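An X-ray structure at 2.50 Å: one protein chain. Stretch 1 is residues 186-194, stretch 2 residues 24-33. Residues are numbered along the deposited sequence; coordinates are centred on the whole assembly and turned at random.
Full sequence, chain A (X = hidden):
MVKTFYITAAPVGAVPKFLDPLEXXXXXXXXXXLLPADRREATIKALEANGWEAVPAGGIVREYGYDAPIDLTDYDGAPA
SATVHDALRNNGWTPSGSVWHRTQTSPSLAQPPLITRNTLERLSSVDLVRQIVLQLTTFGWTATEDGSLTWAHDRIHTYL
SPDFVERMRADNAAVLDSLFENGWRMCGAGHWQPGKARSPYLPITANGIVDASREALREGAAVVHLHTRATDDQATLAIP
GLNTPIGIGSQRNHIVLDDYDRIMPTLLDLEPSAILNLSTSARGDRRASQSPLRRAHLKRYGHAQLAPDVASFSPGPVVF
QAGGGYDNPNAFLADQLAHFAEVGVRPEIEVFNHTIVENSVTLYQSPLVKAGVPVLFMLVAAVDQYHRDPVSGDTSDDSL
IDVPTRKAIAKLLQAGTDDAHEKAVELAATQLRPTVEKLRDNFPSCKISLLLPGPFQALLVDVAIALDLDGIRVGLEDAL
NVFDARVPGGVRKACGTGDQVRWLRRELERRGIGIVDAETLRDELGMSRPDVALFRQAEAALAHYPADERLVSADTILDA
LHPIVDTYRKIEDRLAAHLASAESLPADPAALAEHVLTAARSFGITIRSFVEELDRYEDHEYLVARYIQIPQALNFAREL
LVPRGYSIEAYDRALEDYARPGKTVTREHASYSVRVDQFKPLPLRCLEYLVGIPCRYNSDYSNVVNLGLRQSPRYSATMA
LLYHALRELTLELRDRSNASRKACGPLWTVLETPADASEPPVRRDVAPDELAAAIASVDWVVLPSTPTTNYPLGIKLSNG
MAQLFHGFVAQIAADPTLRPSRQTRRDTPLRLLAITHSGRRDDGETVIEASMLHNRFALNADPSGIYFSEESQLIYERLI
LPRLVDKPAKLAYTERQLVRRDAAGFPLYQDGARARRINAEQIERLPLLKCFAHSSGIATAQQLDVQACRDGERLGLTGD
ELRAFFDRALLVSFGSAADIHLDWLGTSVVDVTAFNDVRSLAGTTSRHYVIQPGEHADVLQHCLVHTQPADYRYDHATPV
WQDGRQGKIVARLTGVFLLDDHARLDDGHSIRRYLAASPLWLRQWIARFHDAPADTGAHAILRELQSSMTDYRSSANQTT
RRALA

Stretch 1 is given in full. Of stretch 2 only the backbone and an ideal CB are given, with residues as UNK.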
ATOM      1  N   MET A 186     -17.399  39.094 -21.264  1.00 78.30           N
ATOM      2  CA  MET A 186     -18.785  39.195 -20.811  1.00 80.50           C
ATOM      3  C   MET A 186     -19.734  38.315 -21.616  1.00 76.20           C
ATOM      4  O   MET A 186     -19.520  38.078 -22.806  1.00 82.66           O
ATOM      5  CB  MET A 186     -19.255  40.651 -20.878  1.00 82.41           C
ATOM      6  CG  MET A 186     -18.420  41.614 -20.050  1.00 79.44           C
ATOM      7  SD  MET A 186     -18.623  41.369 -18.275  1.00116.37           S
ATOM      8  CE  MET A 186     -20.376  41.687 -18.092  1.00102.99           C
ATOM      9  N   CYS A 187     -20.790  37.844 -20.960  1.00 65.98           N
ATOM     10  CA  CYS A 187     -21.780  36.986 -21.604  1.00 68.37           C
ATOM     11  C   CYS A 187     -23.173  37.590 -21.525  1.00 73.36           C
ATOM     12  O   CYS A 187     -23.424  38.497 -20.730  1.00 72.28           O
ATOM     13  CB  CYS A 187     -21.798  35.598 -20.959  1.00 63.65           C
ATOM     14  SG  CYS A 187     -20.187  34.973 -20.474  1.00 78.88           S
ATOM     15  N   GLY A 188     -24.080  37.072 -22.346  1.00 69.50           N
ATOM     16  CA  GLY A 188     -25.478  37.450 -22.261  1.00 71.27           C
ATOM     17  C   GLY A 188     -26.203  36.557 -21.274  1.00 75.50           C
ATOM     18  O   GLY A 188     -25.578  35.908 -20.434  1.00 75.23           O
ATOM     19  N   ALA A 189     -27.527  36.523 -21.367  1.00 78.58           N
ATOM     20  CA  ALA A 189     -28.316  35.633 -20.529  1.00 68.93           C
ATOM     21  C   ALA A 189     -28.177  34.200 -21.028  1.00 78.50           C
ATOM     22  O   ALA A 189     -27.761  33.968 -22.164  1.00 83.18           O
ATOM     23  CB  ALA A 189     -29.772  36.060 -20.517  1.00 68.34           C
ATOM     24  N   GLY A 190     -28.522  33.241 -20.175  1.00 82.91           N
ATOM     25  CA  GLY A 190     -28.435  31.837 -20.534  1.00 80.62           C
ATOM     26  C   GLY A 190     -28.507  30.933 -19.321  1.00 78.05           C
ATOM     27  O   GLY A 190     -29.011  31.329 -18.271  1.00 68.95           O
ATOM     28  N   HIS A 191     -28.004  29.712 -19.462  1.00 76.77           N
ATOM     29  CA  HIS A 191     -28.012  28.761 -18.357  1.00 63.42           C
ATOM     30  C   HIS A 191     -26.601  28.433 -17.883  1.00 66.24           C
ATOM     31  O   HIS A 191     -25.639  28.479 -18.649  1.00 67.08           O
ATOM     32  CB  HIS A 191     -28.753  27.485 -18.751  1.00 72.70           C
ATOM     33  CG  HIS A 191     -30.225  27.541 -18.487  1.00 81.33           C
ATOM     34  ND1 HIS A 191     -31.120  28.111 -19.368  1.00 79.59           N
ATOM     35  CD2 HIS A 191     -30.959  27.099 -17.439  1.00 77.06           C
ATOM     36  CE1 HIS A 191     -32.341  28.019 -18.873  1.00 87.53           C
ATOM     37  NE2 HIS A 191     -32.271  27.407 -17.704  1.00 87.07           N
ATOM     38  N   TRP A 192     -26.503  28.087 -16.606  1.00 74.17           N
ATOM     39  CA  TRP A 192     -25.229  27.968 -15.915  1.00 55.25           C
ATOM     40  C   TRP A 192     -25.224  26.729 -15.030  1.00 64.21           C
ATOM     41  O   TRP A 192     -26.243  26.391 -14.432  1.00 64.70           O
ATOM     42  CB  TRP A 192     -24.995  29.231 -15.089  1.00 69.35           C
ATOM     43  CG  TRP A 192     -23.897  29.166 -14.085  1.00 74.42           C
ATOM     44  CD1 TRP A 192     -22.655  28.628 -14.249  1.00 99.48           C
ATOM     45  CD2 TRP A 192     -23.945  29.668 -12.749  1.00 57.14           C
ATOM     46  NE1 TRP A 192     -21.921  28.771 -13.094  1.00 83.69           N
ATOM     47  CE2 TRP A 192     -22.692  29.406 -12.157  1.00 71.18           C
ATOM     48  CE3 TRP A 192     -24.926  30.315 -11.994  1.00 55.77           C
ATOM     49  CZ2 TRP A 192     -22.395  29.770 -10.845  1.00 64.38           C
ATOM     50  CZ3 TRP A 192     -24.629  30.676 -10.694  1.00 96.70           C
ATOM     51  CH2 TRP A 192     -23.375  30.403 -10.132  1.00 86.66           C
ATOM     52  N   GLN A 193     -24.085  26.047 -14.959  1.00 62.47           N
ATOM     53  CA  GLN A 193     -23.932  24.896 -14.073  1.00 55.57           C
ATOM     54  C   GLN A 193     -23.019  25.244 -12.898  1.00 60.08           C
ATOM     55  O   GLN A 193     -21.796  25.209 -13.023  1.00 67.01           O
ATOM     56  CB  GLN A 193     -23.385  23.689 -14.845  1.00 52.77           C
ATOM     57  CG  GLN A 193     -22.976  22.493 -13.981  1.00 57.84           C
ATOM     58  CD  GLN A 193     -24.116  21.936 -13.150  1.00 64.41           C
ATOM     59  OE1 GLN A 193     -24.363  22.390 -12.032  1.00 60.38           O
ATOM     60  NE2 GLN A 193     -24.814  20.940 -13.689  1.00 56.96           N
ATOM     61  N   PRO A 194     -23.620  25.593 -11.749  1.00 66.23           N
ATOM     62  CA  PRO A 194     -22.885  25.961 -10.532  1.00 60.05           C
ATOM     63  C   PRO A 194     -22.123  24.781  -9.932  1.00 60.40           C
ATOM     64  O   PRO A 194     -21.127  24.978  -9.237  1.00 66.78           O
ATOM     65  CB  PRO A 194     -23.991  26.431  -9.576  1.00 56.52           C
ATOM     66  CG  PRO A 194     -25.199  26.658 -10.437  1.00 55.97           C
ATOM     67  CD  PRO A 194     -25.076  25.679 -11.556  1.00 68.94           C
ATOM     68  N   UNK A  24     -19.080  21.813 -21.074  1.00 57.83           N
ATOM     69  CA  UNK A  24     -19.407  23.242 -21.007  1.00 66.36           C
ATOM     70  C   UNK A  24     -20.169  23.582 -19.727  1.00 62.45           C
ATOM     71  O   UNK A  24     -20.969  22.776 -19.254  1.00 51.65           O
ATOM     72  CB  UNK A  24     -20.231  23.655 -22.228  1.00 66.36           C
ATOM     73  N   UNK A  25     -19.905  24.761 -19.172  1.00 56.05           N
ATOM     74  CA  UNK A  25     -20.507  25.163 -17.907  1.00 64.68           C
ATOM     75  C   UNK A  25     -21.455  26.345 -18.088  1.00 64.27           C
ATOM     76  O   UNK A  25     -22.010  26.863 -17.119  1.00 72.25           O
ATOM     77  CB  UNK A  25     -19.417  25.516 -16.893  1.00 64.68           C
ATOM     78  N   UNK A  26     -21.639  26.763 -19.335  1.00 69.18           N
ATOM     79  CA  UNK A  26     -22.546  27.860 -19.645  1.00 64.19           C
ATOM     80  C   UNK A  26     -23.150  27.693 -21.031  1.00 65.42           C
ATOM     81  O   UNK A  26     -22.444  27.403 -21.995  1.00 60.82           O
ATOM     82  CB  UNK A  26     -21.816  29.201 -19.546  1.00 64.19           C
ATOM     83  N   UNK A  27     -24.464  27.867 -21.121  1.00 67.09           N
ATOM     84  CA  UNK A  27     -25.149  27.840 -22.405  1.00 70.00           C
ATOM     85  C   UNK A  27     -25.902  29.143 -22.630  1.00 68.52           C
ATOM     86  O   UNK A  27     -26.901  29.408 -21.958  1.00 80.14           O
ATOM     87  CB  UNK A  27     -26.107  26.650 -22.481  1.00 70.00           C
ATOM     88  N   UNK A  28     -25.417  29.963 -23.574  1.00 72.28           N
ATOM     89  CA  UNK A  28     -26.044  31.241 -23.922  1.00 77.91           C
ATOM     90  C   UNK A  28     -27.498  31.056 -24.324  1.00 81.36           C
ATOM     91  O   UNK A  28     -27.848  30.007 -24.872  1.00 73.76           O
ATOM     92  CB  UNK A  28     -25.275  31.921 -25.056  1.00 77.91           C
ATOM     93  N   UNK A  29     -28.328  32.058 -24.056  1.00 85.12           N
ATOM     94  CA  UNK A  29     -29.737  31.994 -24.407  1.00 74.84           C
ATOM     95  C   UNK A  29     -29.963  31.631 -25.875  1.00 80.15           C
ATOM     96  O   UNK A  29     -30.748  30.728 -26.178  1.00 67.27           O
ATOM     97  CB  UNK A  29     -30.406  33.334 -24.097  1.00 74.84           C
ATOM     98  N   UNK A  30     -29.263  32.327 -26.771  1.00 65.13           N
ATOM     99  CA  UNK A  30     -29.398  32.134 -28.219  1.00 75.19           C
ATOM    100  C   UNK A  30     -29.300  30.678 -28.681  1.00 77.35           C
ATOM    101  O   UNK A  30     -30.053  30.256 -29.559  1.00 88.84           O
ATOM    102  CB  UNK A  30     -28.323  32.952 -28.936  1.00 75.19           C
ATOM    103  N   UNK A  31     -28.378  29.917 -28.097  1.00 84.99           N
ATOM    104  CA  UNK A  31     -28.161  28.537 -28.522  1.00 79.61           C
ATOM    105  C   UNK A  31     -29.395  27.673 -28.277  1.00 77.69           C
ATOM    106  O   UNK A  31     -29.723  26.798 -29.081  1.00 84.05           O
ATOM    107  CB  UNK A  31     -26.955  27.943 -27.791  1.00 79.61           C
ATOM    108  N   UNK A  32     -30.082  27.931 -27.167  1.00 75.70           N
ATOM    109  CA  UNK A  32     -31.300  27.199 -26.830  1.00 79.68           C
ATOM    110  C   UNK A  32     -32.504  27.725 -27.607  1.00 85.07           C
ATOM    111  O   UNK A  32     -33.305  26.947 -28.125  1.00 81.25           O
ATOM    112  CB  UNK A  32     -31.570  27.287 -25.327  1.00 79.68           C
ATOM    113  N   UNK A  33     -32.616  29.049 -27.690  1.00 80.39           N
ATOM    114  CA  UNK A  33     -33.723  29.708 -28.384  1.00 82.99           C
ATOM    115  C   UNK A  33     -33.755  29.333 -29.862  1.00 84.67           C
ATOM    116  O   UNK A  33     -34.769  29.493 -30.540  1.00 96.47           O
ATOM    117  CB  UNK A  33     -33.615  31.227 -28.233  1.00 82.99           C
TER

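Position 24 lies beyond the reach of stretch 1: nothing of it comes within 5.5 Å of the CB. Phi of -56° and psi of 144° admit almost any residue, proline included, and Pro-24 is deposited.

At position 25 the backbone does the pairing, since Gln-193 N donates to the carbonyl O of 25 at 3.1 Å. The CB points sideways, past the Gln-193 backbone, so a long, flexible chain would suit, as would a smaller polar one. It is Lys-25, whose CD passes 4.1 Å from Gln-193 CG before its end leads away.

Position 26 is a non-hydrogen-bonded antiparallel partner of Trp-192, and its CB shares the face with that residue. Beyond it lie Gly-190, which leaves the space over its CA free of any side chain, and Cys-187, whose CB points toward this strand. A broad apolar group fits: phenylalanine, leucine or methionine. Phe-26, with chi1 t, lays its ring along stretch 1. Phe-26 CE1 comes 4.2 Å from Gly-190 CA, Phe-26 CE2 3.8 Å from Cys-187 CB, and Gly-188 O meets the ring edge 3.6 Å from Phe-26 CZ. Cys-187 SG sits 4.8 Å from the centroid of the Phe-26 ring.

Position 27 is locked to His-191 by two hydrogen bonds: N of 27 to His-191 O at 2.8 Å, and His-191 N to O of 27 at 2.7 Å. Its CB emerges on the His-191 face. Extended angles favour a beta-branched residue, valine or isoleucine, though others would do. It is Ile-27, whose side chain (chi1 m) comes no nearer to stretch 1 than 4.3 Å, so the backbone makes the close contacts here. Its carbonyl crowds the neighbouring glycine: a CB on Gly-190 would fall 2.3 Å from Ile-27 O.

At position 28 the CB points away, and the amide has no acceptor in stretch 1. Phi of -56° makes proline one good choice among many. Pro-28 is deposited; it pairs with Gly-190 as a non-hydrogen-bonded partner, where lacking an amide proton costs no bond to stretch 1.

At position 29 the amide gives a 2.7 Å hydrogen bond to Ala-189 O, so proline is excluded. The CB runs sideways, and a polar residue suits as the chain turns. His-29 turns its ring toward position 33.

Positions 30 and 31 have helical angles and nothing of stretch 1 near their CB atoms; helix formers suffice, and Ala-30 and Leu-31 occupy them.

Position 32 points its CB toward stretch 1, but across a gap exceeding 5.5 Å that only a longer chain could bridge: leucine or methionine, or a polar group seeking the imidazole. Leu-32 sets CD1 3.9 Å from His-191 ND1.

Position 33 is out of reach; a polar helix residue serves, and Glu-33 OE1 accepts a hydrogen bond from His-29 ND1, 2.9 Å away.

Stretch 2 (24-33) PKFIPHALLE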
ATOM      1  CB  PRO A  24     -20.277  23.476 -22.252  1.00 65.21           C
ATOM      2  CG  PRO A  24     -20.484  22.127 -22.883  1.00 63.96           C
ATOM      3  CD  PRO A  24     -19.403  21.233 -22.385  1.00 66.67           C
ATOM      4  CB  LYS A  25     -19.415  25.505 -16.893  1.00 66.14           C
ATOM      5  CG  LYS A  25     -18.562  24.314 -16.496  1.00 67.03           C
ATOM      6  CD  LYS A  25     -19.384  23.287 -15.732  1.00 64.49           C
ATOM      7  CE  LYS A  25     -18.969  21.867 -16.080  1.00 62.49           C
ATOM      8  NZ  LYS A  25     -17.501  21.670 -15.954  1.00 58.29           N
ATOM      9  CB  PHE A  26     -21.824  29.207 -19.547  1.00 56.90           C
ATOM     10  CG  PHE A  26     -22.685  30.386 -19.914  1.00 72.21           C
ATOM     11  CD1 PHE A  26     -23.649  30.856 -19.037  1.00 60.71           C
ATOM     12  CD2 PHE A  26     -22.528  31.026 -21.134  1.00 85.99           C
ATOM     13  CE1 PHE A  26     -24.445  31.938 -19.370  1.00 71.32           C
ATOM     14  CE2 PHE A  26     -23.320  32.112 -21.475  1.00 63.51           C
ATOM     15  CZ  PHE A  26     -24.279  32.568 -20.590  1.00 74.26           C
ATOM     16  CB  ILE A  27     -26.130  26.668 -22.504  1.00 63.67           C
ATOM     17  CG1 ILE A  27     -25.391  25.346 -22.310  1.00 62.17           C
ATOM     18  CG2 ILE A  27     -26.837  26.686 -23.851  1.00 61.11           C
ATOM     19  CD1 ILE A  27     -26.301  24.145 -22.307  1.00 68.61           C
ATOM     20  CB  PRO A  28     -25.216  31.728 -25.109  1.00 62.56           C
ATOM     21  CG  PRO A  28     -23.904  31.066 -24.949  1.00 61.65           C
ATOM     22  CD  PRO A  28     -24.201  29.716 -24.369  1.00 68.31           C
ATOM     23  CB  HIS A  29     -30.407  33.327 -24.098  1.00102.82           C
ATOM     24  CG  HIS A  29     -31.892  33.234 -23.930  1.00126.60           C
ATOM     25  ND1 HIS A  29     -32.774  33.498 -24.951  1.00138.91           N
ATOM     26  CD2 HIS A  29     -32.646  32.994 -22.832  1.00135.09           C
ATOM     27  CE1 HIS A  29     -34.013  33.353 -24.512  1.00141.98           C
ATOM     28  NE2 HIS A  29     -33.962  33.056 -23.228  1.00140.52           N
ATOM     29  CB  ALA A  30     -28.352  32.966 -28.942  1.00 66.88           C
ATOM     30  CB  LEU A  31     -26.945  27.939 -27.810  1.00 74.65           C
ATOM     31  CG  LEU A  31     -25.612  28.641 -28.089  1.00 80.54           C
ATOM     32  CD1 LEU A  31     -24.452  27.868 -27.473  1.00 60.68           C
ATOM     33  CD2 LEU A  31     -25.396  28.860 -29.588  1.00 63.14           C
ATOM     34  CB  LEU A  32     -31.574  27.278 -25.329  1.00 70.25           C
ATOM     35  CG  LEU A  32     -30.581  26.549 -24.423  1.00 70.07           C
ATOM     36  CD1 LEU A  32     -30.964  26.721 -22.961  1.00 71.95           C
ATOM     37  CD2 LEU A  32     -30.507  25.080 -24.795  1.00 67.77           C
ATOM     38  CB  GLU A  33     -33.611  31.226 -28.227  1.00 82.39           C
ATOM     39  CG  GLU A  33     -34.928  31.973 -28.329  1.00103.71           C
ATOM     40  CD  GLU A  33     -34.791  33.433 -27.938  1.00140.67           C
ATOM     41  OE1 GLU A  33     -33.647  33.884 -27.717  1.00143.26           O
ATOM     42  OE2 GLU A  33     -35.826  34.129 -27.850  1.00157.88           O
TER
HETATM   43  O   HOH W   1     -27.183  34.652 -25.499  1.00 82.94           O
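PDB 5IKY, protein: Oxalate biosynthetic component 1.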